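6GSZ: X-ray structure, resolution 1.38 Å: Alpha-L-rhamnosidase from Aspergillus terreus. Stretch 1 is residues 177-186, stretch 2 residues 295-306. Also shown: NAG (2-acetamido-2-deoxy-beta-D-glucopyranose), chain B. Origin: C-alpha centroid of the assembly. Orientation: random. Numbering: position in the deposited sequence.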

# COMPACT_ATOMS: atom_id res chain seq x y z
N SER A 177 9.99 -8.73 6.71
CA SER A 177 10.26 -9.55 7.87
C SER A 177 11.62 -10.19 7.56
O SER A 177 11.71 -11.34 7.17
CB SER A 177 9.17 -10.58 8.10
OG SER A 177 7.95 -9.94 8.44
N TYR A 178 12.69 -9.41 7.84
CA TYR A 178 14.01 -9.68 7.25
C TYR A 178 14.58 -11.03 7.67
O TYR A 178 15.38 -11.60 6.91
CB TYR A 178 15.03 -8.63 7.68
CG TYR A 178 14.69 -7.22 7.30
CD1 TYR A 178 14.67 -6.81 5.97
CD2 TYR A 178 14.44 -6.26 8.27
CE1 TYR A 178 14.47 -5.48 5.63
CE2 TYR A 178 14.23 -4.93 7.95
CZ TYR A 178 14.22 -4.52 6.63
OH TYR A 178 14.03 -3.19 6.34
N GLN A 179 14.22 -11.54 8.86
CA GLN A 179 14.79 -12.84 9.27
C GLN A 179 14.27 -14.00 8.41
O GLN A 179 14.83 -15.11 8.48
CB GLN A 179 14.59 -13.14 10.75
CG GLN A 179 13.19 -13.52 11.21
CD GLN A 179 12.27 -12.37 11.52
OE1 GLN A 179 12.17 -11.36 10.78
NE2 GLN A 179 11.57 -12.54 12.65
N TYR A 180 13.15 -13.78 7.70
CA TYR A 180 12.55 -14.76 6.80
C TYR A 180 12.78 -14.40 5.33
O TYR A 180 13.06 -15.29 4.52
CB TYR A 180 11.05 -14.87 7.06
CG TYR A 180 10.72 -15.28 8.46
CD1 TYR A 180 11.08 -16.53 8.92
CD2 TYR A 180 10.04 -14.43 9.33
CE1 TYR A 180 10.77 -16.93 10.20
CE2 TYR A 180 9.78 -14.81 10.64
CZ TYR A 180 10.11 -16.07 11.06
OH TYR A 180 9.88 -16.50 12.33
N ARG A 181 12.65 -13.12 5.00
CA ARG A 181 12.63 -12.67 3.59
C ARG A 181 13.27 -11.29 3.57
O ARG A 181 12.87 -10.43 4.36
CB ARG A 181 11.20 -12.65 3.06
CG ARG A 181 11.08 -12.32 1.58
CD ARG A 181 9.64 -12.34 1.12
NE ARG A 181 8.90 -11.22 1.69
CZ ARG A 181 8.79 -9.98 1.18
NH1 ARG A 181 9.16 -9.72 -0.09
NH2 ARG A 181 8.30 -9.01 1.98
N HIS A 182 14.24 -11.13 2.68
CA HIS A 182 14.98 -9.87 2.63
C HIS A 182 15.12 -9.48 1.16
O HIS A 182 15.75 -10.21 0.38
CB HIS A 182 16.31 -10.03 3.33
CG HIS A 182 17.11 -8.79 3.60
ND1 HIS A 182 17.81 -8.63 4.78
CD2 HIS A 182 17.30 -7.68 2.85
CE1 HIS A 182 18.39 -7.44 4.74
NE2 HIS A 182 18.15 -6.86 3.56
N GLU A 183 14.46 -8.38 0.77
CA GLU A 183 14.43 -8.04 -0.66
C GLU A 183 15.77 -7.46 -1.09
O GLU A 183 16.47 -6.78 -0.28
CB GLU A 183 13.33 -7.06 -1.05
CG GLU A 183 11.96 -7.72 -1.09
CD GLU A 183 10.80 -6.80 -1.36
OE1 GLU A 183 11.01 -5.68 -1.86
OE2 GLU A 183 9.63 -7.23 -1.13
N TYR A 184 16.17 -7.75 -2.33
CA TYR A 184 17.30 -7.10 -2.96
C TYR A 184 16.84 -6.53 -4.29
O TYR A 184 15.83 -7.00 -4.88
CB TYR A 184 18.52 -8.02 -3.19
CG TYR A 184 18.26 -9.01 -4.29
CD1 TYR A 184 17.60 -10.20 -4.06
CD2 TYR A 184 18.72 -8.76 -5.56
CE1 TYR A 184 17.29 -11.05 -5.11
CE2 TYR A 184 18.43 -9.60 -6.62
CZ TYR A 184 17.73 -10.76 -6.39
OH TYR A 184 17.48 -11.58 -7.46
N ASN A 185 17.50 -5.50 -4.78
CA ASN A 185 17.13 -4.77 -5.97
C ASN A 185 18.09 -5.01 -7.12
O ASN A 185 19.27 -5.26 -6.89
CB ASN A 185 16.91 -3.29 -5.70
CG ASN A 185 15.97 -3.08 -4.54
OD1 ASN A 185 16.31 -2.44 -3.53
ND2 ASN A 185 14.78 -3.65 -4.65
N THR A 186 17.59 -4.87 -8.34
CA THR A 186 18.35 -5.05 -9.55
C THR A 186 18.25 -3.77 -10.39
O THR A 186 17.14 -3.25 -10.64
CB THR A 186 17.83 -6.24 -10.36
OG1 THR A 186 17.89 -7.42 -9.56
CG2 THR A 186 18.66 -6.44 -11.62
N SER A 295 28.36 -12.43 8.89
CA SER A 295 27.64 -13.68 8.59
C SER A 295 26.19 -13.39 8.21
O SER A 295 25.50 -12.63 8.87
CB SER A 295 27.72 -14.59 9.78
OG SER A 295 27.01 -15.78 9.56
N PHE A 296 25.74 -13.98 7.09
CA PHE A 296 24.38 -13.69 6.58
C PHE A 296 23.89 -14.83 5.69
O PHE A 296 24.59 -15.22 4.75
CB PHE A 296 24.39 -12.40 5.76
CG PHE A 296 23.03 -12.03 5.25
CD1 PHE A 296 22.19 -11.29 6.06
CD2 PHE A 296 22.62 -12.35 3.97
CE1 PHE A 296 20.95 -10.89 5.62
CE2 PHE A 296 21.38 -11.96 3.53
CZ PHE A 296 20.55 -11.25 4.36
N PRO A 297 22.69 -15.38 5.95
CA PRO A 297 22.17 -16.44 5.09
C PRO A 297 21.48 -15.95 3.81
O PRO A 297 20.36 -15.39 3.89
CB PRO A 297 21.20 -17.19 6.01
CG PRO A 297 20.76 -16.18 7.02
CD PRO A 297 21.83 -15.12 7.11
N LYS A 298 22.13 -16.18 2.67
CA LYS A 298 21.62 -15.70 1.34
C LYS A 298 20.33 -16.40 0.93
O LYS A 298 19.74 -15.99 -0.06
CB LYS A 298 22.69 -15.90 0.26
CG LYS A 298 23.89 -14.97 0.38
CD LYS A 298 24.77 -15.04 -0.83
CE LYS A 298 25.92 -14.07 -0.80
NZ LYS A 298 26.92 -14.47 0.21
N GLU A 299 19.87 -17.40 1.71
CA GLU A 299 18.61 -18.10 1.41
C GLU A 299 17.41 -17.18 1.63
O GLU A 299 16.36 -17.45 1.07
CB GLU A 299 18.47 -19.38 2.27
CG GLU A 299 19.44 -20.46 1.84
CD GLU A 299 20.88 -20.35 2.34
OE1 GLU A 299 21.18 -19.46 3.23
OE2 GLU A 299 21.72 -21.15 1.84
N ARG A 300 17.56 -16.09 2.41
CA ARG A 300 16.42 -15.20 2.66
C ARG A 300 16.24 -14.18 1.53
O ARG A 300 15.21 -13.47 1.53
CB ARG A 300 16.53 -14.46 3.99
CG ARG A 300 17.36 -15.13 5.06
CD ARG A 300 17.83 -14.11 6.07
NE ARG A 300 17.84 -14.64 7.43
CZ ARG A 300 18.42 -14.08 8.47
NH1 ARG A 300 18.97 -12.88 8.35
NH2 ARG A 300 18.50 -14.71 9.63
N LEU A 301 17.22 -14.07 0.62
CA LEU A 301 17.16 -13.01 -0.38
C LEU A 301 16.04 -13.28 -1.40
O LEU A 301 15.92 -14.40 -1.89
CB LEU A 301 18.52 -12.83 -1.05
CG LEU A 301 19.61 -12.30 -0.13
CD1 LEU A 301 20.97 -12.51 -0.74
CD2 LEU A 301 19.38 -10.86 0.25
N ALA A 302 15.27 -12.22 -1.69
CA ALA A 302 14.13 -12.35 -2.58
C ALA A 302 14.03 -11.12 -3.49
O ALA A 302 14.30 -9.99 -3.09
CB ALA A 302 12.84 -12.46 -1.79
N SER A 303 13.52 -11.34 -4.71
CA SER A 303 13.11 -10.26 -5.58
C SER A 303 11.82 -9.64 -5.03
O SER A 303 10.97 -10.35 -4.51
CB SER A 303 12.83 -10.79 -6.98
OG SER A 303 14.02 -11.32 -7.54
N PRO A 304 11.61 -8.33 -5.20
CA PRO A 304 10.31 -7.72 -4.92
C PRO A 304 9.20 -8.33 -5.76
O PRO A 304 9.43 -8.65 -6.94
CB PRO A 304 10.50 -6.26 -5.28
CG PRO A 304 11.98 -6.02 -5.17
CD PRO A 304 12.60 -7.32 -5.62
N ASP A 305 8.00 -8.39 -5.17
CA ASP A 305 6.79 -8.74 -5.91
C ASP A 305 6.12 -7.50 -6.46
O ASP A 305 5.28 -7.64 -7.39
CB ASP A 305 5.84 -9.51 -5.01
CG ASP A 305 6.44 -10.82 -4.52
OD1 ASP A 305 6.74 -11.68 -5.37
OD2 ASP A 305 6.68 -10.95 -3.29
N GLY A 306 6.34 -6.34 -5.85
CA GLY A 306 5.70 -5.13 -6.21
C GLY A 306 6.68 -4.00 -6.46
O GLY A 306 7.86 -4.23 -6.58
C1 NAG B . 10.30 -17.30 16.77
C2 NAG B . 11.53 -16.43 16.45
C3 NAG B . 12.49 -16.41 17.62
C4 NAG B . 11.80 -15.96 18.89
C5 NAG B . 10.58 -16.86 19.12
C6 NAG B . 9.77 -16.35 20.30
C7 NAG B . 12.48 -16.09 14.21
C8 NAG B . 13.19 -16.78 13.06
N2 NAG B . 12.22 -16.89 15.28
O3 NAG B . 13.55 -15.52 17.31
O4 NAG B . 12.75 -16.12 19.94
O5 NAG B . 9.73 -16.76 17.96
O6 NAG B . 9.50 -14.92 20.15
O7 NAG B . 12.15 -14.90 14.17
O HOH W 1 17.90 -10.56 6.79
O HOH W 2 15.81 -16.63 10.61
O HOH W 3 9.27 -11.37 -2.49
O HOH W 4 7.78 -6.49 -3.07
O HOH W 5 15.65 -13.47 -7.15

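Two segments whose touching residues are at least 114 positions apart in sequence meet as a short parallel ladder of two bridges, burying 655 Å² in all, with Arg300, Tyr184 and His182 covered most. Arg300 sits where the second segment leaves its 3-10 turn. Its CA-to-CB bond points toward the first segment, and its guanidinium lies with one face over Gln179 C, so the side chain packs along the turn at Tyr178 to Tyr180; Arg300 CD is 3.6 Å from Tyr178 O, and Arg300 CB is 3.6 Å from Tyr180 O. Water 1 donates to Tyr178 O (2.7 Å), accepts from Arg300 NH1 (3.0 Å) and hydrogen-bonds His182 ND1 (2.8 Å), tying three residues together.

The backbone of Arg300 opens the ladder: His182 N donates to Arg300 O (2.8 Å), Ala302 N to His182 O (2.9 Å), and Tyr184 N to Ala302 O (3.0 Å). Each acceptor also receives a CA-H contact, from Arg181 CA to Arg300 O (3.4 Å), Leu301 CA to His182 O (3.2 Å) and Glu183 CA to Ala302 O (3.1 Å). His182 and Leu301 share one face of the sheet, Glu183 and Ala302 the other. The edge of the Phe296 ring points toward the face of the His182 ring, planes at 85° and centroids 5.6 Å apart.

Tyr184 starts sideways, but its ring returns to the second segment: Tyr184 CD1 lies 4.1 Å from Leu301 CB, and water 5 links Tyr184 OH (2.6 Å) to Ser303 OG (2.7 Å). Its carbonyl meets the proline ring, Tyr184 O to Pro304 CD being 3.3 Å. Within the first segment, Arg181 NH1 forms a salt bridge with Glu183 OE2 (2.7 Å). Asp305 OD2, 4.2 Å from Arg181 NH1 and well out of the guanidinium plane, offers charge attraction alone, while water 3 bridges these two atoms.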